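Local coordinates for GphF (Cystobacter violaceus, PDB 6MFC), which is a GNAT-like decarboxylase that probably removes carbon dioxide from an acyl starter unit at the initiation of polyketide biosynthesis, at residues Asp37-Leu42 / Ala81-Arg86; Gly156-Gln161 / Glu169-Gly174; Gly185-His190 / Val215-Arg220. All coordinates share one frame; numbering follows the deposited sequence.

Contact 1 (Asp37-Leu42 / Ala81-Arg86); sequences DALCAL and ATYAQR
L39 and L42, one turn apart on helix 36-46, face strand 77-87, where L39 meets A81 and Y83 and L42 meets A81; the short axes lie 10.5 Å apart at their closest and run at 102° to each other. L39 does most of the work. Its CB rests 3.5 Å from OH of Y83, and the isobutyl group and the phenol lie alongside, pointing opposite ways. The two methyls then divide the strand between them: CD1 sits at the edge of the Y83 ring, near its plane and 4.2 Å from CE1, while CD2 meets CB of A81 at 3.8 Å. The main chain of L39 takes part as well. A water donates a hydrogen bond to O of L39 and accepts one from OH of Y83 (2.8 Å), lying in the plane of the ring, so the phenol's polar end is tied to the helix although no direct hydrogen bond joins the segments. In the GNAT fold this is an early helix packed across the central sheet, and helix 55-64 shares the site, with V62 on L39 and L58 on Y83; R61 makes a cation-pi contact with the same ring. One turn on, L42 has CG anti to its own N (chi1 176°), which carries CD2 to 3.6 Å from CB of A81, the atom that CD2 of L39 also touches.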
loop_
_atom_site.group_PDB
_atom_site.type_symbol
_atom_site.label_atom_id
_atom_site.label_comp_id
_atom_site.label_asym_id
_atom_site.label_seq_id
_atom_site.Cartn_x
_atom_site.Cartn_y
_atom_site.Cartn_z
ATOM N N ASP A 37 -8.347 -17.766 2.076
ATOM C CA ASP A 37 -9.621 -17.498 2.737
ATOM C C ASP A 37 -9.464 -16.486 3.864
ATOM O O ASP A 37 -10.369 -15.680 4.106
ATOM C CB ASP A 37 -10.222 -18.797 3.268
ATOM C CG ASP A 37 -10.370 -19.850 2.192
ATOM O OD1 ASP A 37 -9.335 -20.312 1.670
ATOM O OD2 ASP A 37 -11.520 -20.217 1.870
ATOM N N ALA A 38 -8.328 -16.512 4.560
ATOM C CA ALA A 38 -8.069 -15.521 5.596
ATOM C C ALA A 38 -7.705 -14.171 4.992
ATOM O O ALA A 38 -8.108 -13.126 5.514
ATOM C CB ALA A 38 -6.958 -16.009 6.526
ATOM N N LEU A 39 -6.947 -14.175 3.892
ATOM C CA LEU A 39 -6.586 -12.921 3.239
ATOM C C LEU A 39 -7.813 -12.209 2.684
ATOM O O LEU A 39 -7.871 -10.974 2.691
ATOM C CB LEU A 39 -5.568 -13.182 2.129
ATOM C CG LEU A 39 -4.214 -13.735 2.581
ATOM C CD1 LEU A 39 -3.281 -13.940 1.395
ATOM C CD2 LEU A 39 -3.579 -12.824 3.621
ATOM N N CYS A 40 -8.802 -12.967 2.207
ATOM C CA CYS A 40 -10.056 -12.354 1.782
ATOM C C CYS A 40 -10.847 -11.840 2.977
ATOM O O CYS A 40 -11.465 -10.771 2.907
ATOM C CB CYS A 40 -10.886 -13.354 0.979
ATOM S SG CYS A 40 -10.172 -13.815 -0.615
ATOM N N ALA A 41 -10.843 -12.594 4.082
ATOM C CA ALA A 41 -11.540 -12.151 5.285
ATOM C C ALA A 41 -10.912 -10.884 5.849
ATOM O O ALA A 41 -11.623 -9.954 6.247
ATOM C CB ALA A 41 -11.536 -13.266 6.330
ATOM N N LEU A 42 -9.579 -10.833 5.897
ATOM C CA LEU A 42 -8.903 -9.615 6.327
ATOM C C LEU A 42 -9.199 -8.463 5.377
ATOM O O LEU A 42 -9.349 -7.313 5.807
ATOM C CB LEU A 42 -7.397 -9.858 6.423
ATOM C CG LEU A 42 -6.548 -8.639 6.782
ATOM C CD1 LEU A 42 -6.871 -8.157 8.189
ATOM C CD2 LEU A 42 -5.068 -8.950 6.639
ATOM N N ALA A 81 -1.482 -8.209 6.557
ATOM C CA ALA A 81 -1.028 -8.748 5.283
ATOM C C ALA A 81 -0.417 -7.638 4.440
ATOM O O ALA A 81 -0.962 -6.534 4.361
ATOM C CB ALA A 81 -2.179 -9.411 4.515
ATOM N N THR A 82 0.716 -7.941 3.809
ATOM C CA THR A 82 1.396 -7.009 2.919
ATOM C C THR A 82 1.693 -7.702 1.598
ATOM O O THR A 82 2.227 -8.814 1.582
ATOM C CB THR A 82 2.693 -6.488 3.544
ATOM O OG1 THR A 82 2.382 -5.636 4.652
ATOM C CG2 THR A 82 3.493 -5.704 2.521
ATOM N N TYR A 83 1.346 -7.043 0.496
ATOM C CA TYR A 83 1.607 -7.545 -0.843
ATOM C C TYR A 83 2.595 -6.629 -1.551
ATOM O O TYR A 83 2.593 -5.412 -1.344
ATOM C CB TYR A 83 0.317 -7.643 -1.658
ATOM C CG TYR A 83 -0.810 -8.339 -0.934
ATOM C CD1 TYR A 83 -0.981 -9.713 -1.033
ATOM C CD2 TYR A 83 -1.707 -7.621 -0.155
ATOM C CE1 TYR A 83 -2.014 -10.353 -0.376
ATOM C CE2 TYR A 83 -2.743 -8.252 0.507
ATOM C CZ TYR A 83 -2.893 -9.619 0.394
ATOM O OH TYR A 83 -3.924 -10.252 1.052
ATOM N N ALA A 84 3.437 -7.220 -2.395
ATOM C CA ALA A 84 4.430 -6.440 -3.118
ATOM C C ALA A 84 4.874 -7.201 -4.357
ATOM O O ALA A 84 4.839 -8.434 -4.393
ATOM C CB ALA A 84 5.638 -6.111 -2.235
ATOM N N GLN A 85 5.287 -6.447 -5.373
ATOM C CA GLN A 85 5.880 -7.016 -6.573
ATOM C C GLN A 85 7.029 -6.124 -7.014
ATOM O O GLN A 85 7.073 -4.932 -6.701
ATOM C CB GLN A 85 4.859 -7.173 -7.710
ATOM C CG GLN A 85 4.392 -5.870 -8.337
ATOM C CD GLN A 85 3.351 -6.088 -9.418
ATOM O OE1 GLN A 85 2.881 -7.207 -9.627
ATOM N NE2 GLN A 85 2.984 -5.017 -10.114
ATOM N N ARG A 86 7.967 -6.721 -7.741
ATOM C CA ARG A 86 9.168 -6.026 -8.184
ATOM C C ARG A 86 8.920 -5.431 -9.565
ATOM O O ARG A 86 8.581 -6.158 -10.506
ATOM C CB ARG A 86 10.358 -6.984 -8.204
ATOM C CG ARG A 86 11.711 -6.312 -8.325
ATOM C CD ARG A 86 12.820 -7.277 -7.940
ATOM N NE ARG A 86 14.129 -6.634 -7.917
ATOM C CZ ARG A 86 15.218 -7.182 -7.390
ATOM N NH1 ARG A 86 15.155 -8.385 -6.834
ATOM N NH2 ARG A 86 16.370 -6.527 -7.412
HETATM O O HOH W 1 -5.891 -8.812 2.430
#

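Contact 2 (Gly156-Gln161 / Glu169-Gly174)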
loop_
_atom_site.group_PDB
_atom_site.type_symbol
_atom_site.label_atom_id
_atom_site.label_comp_id
_atom_site.label_asym_id
_atom_site.label_seq_id
_atom_site.Cartn_x
_atom_site.Cartn_y
_atom_site.Cartn_z
ATOM N N GLY A 156 -7.364 9.446 3.561
ATOM C CA GLY A 156 -8.512 8.932 4.278
ATOM C C GLY A 156 -9.491 9.992 4.738
ATOM O O GLY A 156 -10.644 9.678 5.048
ATOM N N ASP A 157 -9.054 11.249 4.790
ATOM C CA ASP A 157 -9.883 12.354 5.258
ATOM C C ASP A 157 -9.752 13.553 4.327
ATOM O O ASP A 157 -9.532 14.688 4.755
ATOM C CB ASP A 157 -9.517 12.735 6.690
ATOM C CG ASP A 157 -10.539 13.657 7.329
ATOM O OD1 ASP A 157 -11.656 13.780 6.785
ATOM O OD2 ASP A 157 -10.219 14.263 8.373
ATOM N N TYR A 158 -9.879 13.313 3.026
ATOM C CA TYR A 158 -9.884 14.413 2.070
ATOM C C TYR A 158 -11.264 15.054 1.917
ATOM O O TYR A 158 -11.342 16.285 1.811
ATOM C CB TYR A 158 -9.373 13.965 0.699
ATOM C CG TYR A 158 -9.509 15.056 -0.340
ATOM C CD1 TYR A 158 -8.781 16.234 -0.232
ATOM C CD2 TYR A 158 -10.381 14.922 -1.413
ATOM C CE1 TYR A 158 -8.907 17.241 -1.164
ATOM C CE2 TYR A 158 -10.512 15.926 -2.354
ATOM C CZ TYR A 158 -9.772 17.084 -2.223
ATOM O OH TYR A 158 -9.894 18.091 -3.154
ATOM N N PRO A 159 -12.367 14.285 1.870
ATOM C CA PRO A 159 -13.689 14.923 1.722
ATOM C C PRO A 159 -13.974 16.033 2.719
ATOM O O PRO A 159 -14.695 16.980 2.379
ATOM C CB PRO A 159 -14.656 13.747 1.901
ATOM C CG PRO A 159 -13.918 12.598 1.356
ATOM C CD PRO A 159 -12.475 12.817 1.734
ATOM N N ARG A 160 -13.439 15.956 3.940
ATOM C CA ARG A 160 -13.634 17.051 4.883
ATOM C C ARG A 160 -12.860 18.294 4.467
ATOM O O ARG A 160 -13.250 19.412 4.823
ATOM C CB ARG A 160 -13.225 16.625 6.292
ATOM C CG ARG A 160 -13.790 17.515 7.387
ATOM C CD ARG A 160 -13.064 17.307 8.699
ATOM N NE ARG A 160 -12.997 15.897 9.069
ATOM C CZ ARG A 160 -12.440 15.445 10.187
ATOM N NH1 ARG A 160 -11.898 16.295 11.050
ATOM N NH2 ARG A 160 -12.422 14.144 10.444
ATOM N N GLN A 161 -11.767 18.125 3.722
ATOM C CA GLN A 161 -11.021 19.263 3.201
ATOM C C GLN A 161 -11.551 19.739 1.858
ATOM O O GLN A 161 -11.427 20.928 1.538
ATOM C CB GLN A 161 -9.537 18.910 3.072
ATOM C CG GLN A 161 -8.875 18.544 4.388
ATOM C CD GLN A 161 -8.840 19.698 5.368
ATOM O OE1 GLN A 161 -8.768 20.863 4.973
ATOM N NE2 GLN A 161 -8.891 19.382 6.655
ATOM N N GLU A 169 -4.072 18.346 -4.404
ATOM C CA GLU A 169 -2.616 18.460 -4.415
ATOM C C GLU A 169 -2.111 19.278 -3.231
ATOM O O GLU A 169 -1.114 18.910 -2.598
ATOM C CB GLU A 169 -2.142 19.072 -5.733
ATOM C CG GLU A 169 -0.629 19.198 -5.837
ATOM C CD GLU A 169 -0.176 19.813 -7.148
ATOM O OE1 GLU A 169 -1.010 19.940 -8.070
ATOM O OE2 GLU A 169 1.016 20.173 -7.255
ATOM N N ASP A 170 -2.783 20.388 -2.917
ATOM C CA ASP A 170 -2.383 21.182 -1.760
ATOM C C ASP A 170 -2.594 20.409 -0.464
ATOM O O ASP A 170 -1.758 20.469 0.446
ATOM C CB ASP A 170 -3.154 22.503 -1.731
ATOM C CG ASP A 170 -2.675 23.486 -2.782
ATOM O OD1 ASP A 170 -1.488 23.418 -3.168
ATOM O OD2 ASP A 170 -3.483 24.332 -3.217
ATOM N N TYR A 171 -3.706 19.676 -0.360
ATOM C CA TYR A 171 -3.952 18.875 0.833
ATOM C C TYR A 171 -2.925 17.761 0.971
ATOM O O TYR A 171 -2.440 17.488 2.075
ATOM C CB TYR A 171 -5.364 18.294 0.796
ATOM C CG TYR A 171 -5.649 17.320 1.916
ATOM C CD1 TYR A 171 -5.596 17.723 3.243
ATOM C CD2 TYR A 171 -5.976 15.996 1.646
ATOM C CE1 TYR A 171 -5.855 16.836 4.271
ATOM C CE2 TYR A 171 -6.240 15.103 2.667
ATOM C CZ TYR A 171 -6.179 15.527 3.977
ATOM O OH TYR A 171 -6.440 14.641 4.998
ATOM N N VAL A 172 -2.583 17.107 -0.141
ATOM C CA VAL A 172 -1.599 16.028 -0.100
ATOM C C VAL A 172 -0.239 16.561 0.328
ATOM O O VAL A 172 0.445 15.962 1.167
ATOM C CB VAL A 172 -1.534 15.320 -1.466
ATOM C CG1 VAL A 172 -0.280 14.474 -1.569
ATOM C CG2 VAL A 172 -2.772 14.460 -1.670
ATOM N N HIS A 173 0.172 17.699 -0.225
ATOM C CA HIS A 173 1.449 18.299 0.135
ATOM C C HIS A 173 1.385 19.112 1.422
ATOM O O HIS A 173 2.365 19.787 1.759
ATOM C CB HIS A 173 1.962 19.173 -1.013
ATOM C CG HIS A 173 2.532 18.391 -2.154
ATOM N ND1 HIS A 173 1.767 17.953 -3.214
ATOM C CD2 HIS A 173 3.790 17.953 -2.393
ATOM C CE1 HIS A 173 2.531 17.287 -4.060
ATOM N NE2 HIS A 173 3.764 17.272 -3.586
ATOM N N GLY A 174 0.269 19.060 2.144
ATOM C CA GLY A 174 0.169 19.742 3.418
ATOM C C GLY A 174 0.202 21.250 3.345
ATOM O O GLY A 174 0.440 21.903 4.364
#
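Q161 and Y171 mark the closest backbone approach, their CA atoms 7.5 Å apart, where helix 159-162, with the loop before it, faces the last turn of helix 168-172. That turn ends in a Schellman motif: G174, with positive phi, gives its N to O of Y171, and R175 N reaches back to D170 O. H173 leaves the helix and doubles back on it, its N and ND1 approaching O of E169 from opposite faces of the carbonyl plane. From the helix Y171 points its ring into the opposing segment, with CG anti to the backbone N (chi1 173°). CB of Q161 lies over one face of this ring, toward its rim, and CG comes to 3.5 Å from CE1 of Y171; the amide beyond is nearly parallel to the ring but not over it. Y158 runs alongside Y171, heading the other way, and its CD1 is 3.4 Å from CD2 of Y171. The ring planes meet at an oblique 37°, and it is the rim of Y158 that touches. This is local packing of two short helices joined by a five-residue link, on the opposite side of the chain's centre from contact 1. At the phenol end, OH of Y171 lies 3.1 Å from O of D157, but its hydrogen bond is to OD2 of D181, which also accepts from N of D157. NH2 of R160 stands 3.0 Å from OD2 of D157, well off the guanidinium plane, a pairing of charges without a directed N-H.

Contact 3 (Gly185-His190 / Val215-Arg220); sequences GFHLGH and VIHALR
H187 and V215 have the nearest CA atoms, 7.1 Å apart, where helix 185-190 runs at a shallow 24° to strand 215-218 with 9.1 Å between the short axes. H187 is the hub on the helix side. Its ND1 and NE2 of H217 form a hydrogen bond of 3.1 Å, and either nitrogen could be the donor. The bond is fairly straight, at 157°, and the H217 nitrogen lies in the plane of the H187 imidazole. The two rings meet rim to rim with their planes turned 60° apart, neither lying over the other. Over one face of the H187 ring, CG2 of V215 makes a CH-pi contact, 4.2 Å from its centroid and close to the normal. F186 takes the opposite face with CD2, so the imidazole is flanked by apolar groups while its edge carries the polar link. With CG beside its own N, H217 extends from the strand to the helix: its CE1 lies 3.6 Å from O of H187 and also reaches CB of H190, one turn on. The H190 ring turns back along its own helix, where ND1 donates to O of F186 at 2.8 Å, nearly in line with the carbonyl bond. A pentaethylene glycol molecule, probably from the crystallisation liquor, comes within about 3 Å of the H187 side chain. Among its neighbours, strand 212-218 lies between strands 148-153 and 193-198 in the sheet, S153 of the former and A192 just ahead of the latter also touch H187, and helix 128-140 meets F186 and H190 through L133.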
loop_
_atom_site.group_PDB
_atom_site.type_symbol
_atom_site.label_atom_id
_atom_site.label_comp_id
_atom_site.label_asym_id
_atom_site.label_seq_id
_atom_site.Cartn_x
_atom_site.Cartn_y
_atom_site.Cartn_z
ATOM N N GLY A 185 0.423 10.295 6.176
ATOM C CA GLY A 185 1.403 10.442 7.237
ATOM C C GLY A 185 1.980 9.129 7.723
ATOM O O GLY A 185 3.043 9.123 8.355
ATOM N N PHE A 186 1.295 8.016 7.450
ATOM C CA PHE A 186 1.850 6.703 7.760
ATOM C C PHE A 186 3.146 6.462 6.997
ATOM O O PHE A 186 4.133 5.982 7.568
ATOM C CB PHE A 186 0.820 5.617 7.438
ATOM C CG PHE A 186 1.326 4.216 7.639
ATOM C CD1 PHE A 186 1.560 3.725 8.912
ATOM C CD2 PHE A 186 1.550 3.384 6.556
ATOM C CE1 PHE A 186 2.021 2.436 9.101
ATOM C CE2 PHE A 186 2.007 2.093 6.738
ATOM C CZ PHE A 186 2.244 1.617 8.012
ATOM N N HIS A 187 3.168 6.801 5.707
ATOM C CA HIS A 187 4.389 6.647 4.924
ATOM C C HIS A 187 5.315 7.844 5.094
ATOM O O HIS A 187 6.536 7.675 5.192
ATOM C CB HIS A 187 4.045 6.443 3.450
ATOM C CG HIS A 187 3.322 5.163 3.171
ATOM N ND1 HIS A 187 3.975 3.961 3.005
ATOM C CD2 HIS A 187 2.002 4.897 3.028
ATOM C CE1 HIS A 187 3.089 3.008 2.772
ATOM N NE2 HIS A 187 1.884 3.550 2.780
ATOM N N LEU A 188 4.755 9.056 5.132
ATOM C CA LEU A 188 5.573 10.243 5.359
ATOM C C LEU A 188 6.275 10.176 6.709
ATOM O O LEU A 188 7.431 10.597 6.838
ATOM C CB LEU A 188 4.711 11.502 5.271
ATOM C CG LEU A 188 3.913 11.730 3.986
ATOM C CD1 LEU A 188 2.985 12.927 4.139
ATOM C CD2 LEU A 188 4.841 11.919 2.796
ATOM N N GLY A 189 5.594 9.643 7.726
ATOM C CA GLY A 189 6.194 9.562 9.044
ATOM C C GLY A 189 7.391 8.636 9.104
ATOM O O GLY A 189 8.319 8.868 9.883
ATOM N N HIS A 190 7.395 7.581 8.289
ATOM C CA HIS A 190 8.514 6.649 8.317
ATOM C C HIS A 190 9.686 7.136 7.473
ATOM O O HIS A 190 10.837 6.793 7.767
ATOM C CB HIS A 190 8.056 5.260 7.867
ATOM C CG HIS A 190 7.345 4.488 8.937
ATOM N ND1 HIS A 190 6.030 4.723 9.277
ATOM C CD2 HIS A 190 7.775 3.501 9.759
ATOM C CE1 HIS A 190 5.677 3.907 10.255
ATOM N NE2 HIS A 190 6.717 3.155 10.566
ATOM N N VAL A 215 4.168 7.396 -3.163
ATOM C CA VAL A 215 5.129 7.536 -2.077
ATOM C C VAL A 215 6.363 6.716 -2.427
ATOM O O VAL A 215 6.270 5.661 -3.063
ATOM C CB VAL A 215 4.535 7.098 -0.720
ATOM C CG1 VAL A 215 3.358 7.984 -0.348
ATOM C CG2 VAL A 215 4.105 5.642 -0.764
ATOM N N ILE A 216 7.530 7.215 -2.025
ATOM C CA ILE A 216 8.803 6.577 -2.341
ATOM C C ILE A 216 9.611 6.449 -1.059
ATOM O O ILE A 216 9.931 7.460 -0.420
ATOM C CB ILE A 216 9.599 7.360 -3.400
ATOM C CG1 ILE A 216 8.797 7.477 -4.699
ATOM C CG2 ILE A 216 10.936 6.686 -3.661
ATOM C CD1 ILE A 216 9.511 8.252 -5.781
ATOM N N HIS A 217 9.942 5.214 -0.685
ATOM C CA HIS A 217 10.806 4.937 0.461
ATOM C C HIS A 217 12.207 4.654 -0.069
ATOM O O HIS A 217 12.516 3.527 -0.464
ATOM C CB HIS A 217 10.286 3.758 1.280
ATOM C CG HIS A 217 9.042 4.051 2.059
ATOM N ND1 HIS A 217 9.069 4.518 3.356
ATOM C CD2 HIS A 217 7.735 3.923 1.733
ATOM C CE1 HIS A 217 7.832 4.672 3.792
ATOM N NE2 HIS A 217 7.003 4.320 2.826
ATOM N N ALA A 218 13.052 5.681 -0.086
ATOM C CA ALA A 218 14.452 5.476 -0.429
ATOM C C ALA A 218 15.104 4.542 0.583
ATOM O O ALA A 218 14.755 4.530 1.765
ATOM C CB ALA A 218 15.195 6.812 -0.475
ATOM N N LEU A 219 16.061 3.744 0.107
ATOM C CA LEU A 219 16.685 2.726 0.939
ATOM C C LEU A 219 18.142 3.009 1.273
ATOM O O LEU A 219 18.685 2.361 2.174
ATOM C CB LEU A 219 16.586 1.351 0.263
ATOM C CG LEU A 219 15.173 0.812 0.032
ATOM C CD1 LEU A 219 15.221 -0.630 -0.440
ATOM C CD2 LEU A 219 14.326 0.939 1.289
ATOM N N ARG A 220 18.791 3.939 0.580
ATOM C CA ARG A 220 20.205 4.213 0.821
ATOM C C ARG A 220 20.479 5.713 0.888
ATOM O O ARG A 220 20.252 6.442 -0.078
ATOM C CB ARG A 220 21.066 3.564 -0.266
ATOM C CG ARG A 220 20.787 2.081 -0.455
ATOM C CD ARG A 220 21.654 1.458 -1.531
ATOM N NE ARG A 220 21.207 0.104 -1.843
ATOM C CZ ARG A 220 21.505 -0.968 -1.115
ATOM N NH1 ARG A 220 22.254 -0.848 -0.027
ATOM N NH2 ARG A 220 21.051 -2.161 -1.474
#

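In the fold
Contacts 1 and 3 each set a helix against the same mixed sheet, on strands 77-87 and 212-218, which strands 111-119 and 148-153 separate. Their centres are 21 Å apart, on opposite sides of the chain's centre, and their nearest atoms about 8 Å. Contact 2 lies farther out, its centre about 18 Å from that of the chain and 27 Å from contact 1. It approaches contact 3 to about 5 Å between nearest atoms, helix 168-172 being followed directly by helix 182-190. A glycerol lies about 6 Å from the Y83 side chain; near that of H187 come a glycerol (about 5 Å) and a pentaethylene glycol (about 3 Å), all probably from the crystallisation liquor but possibly marking pockets.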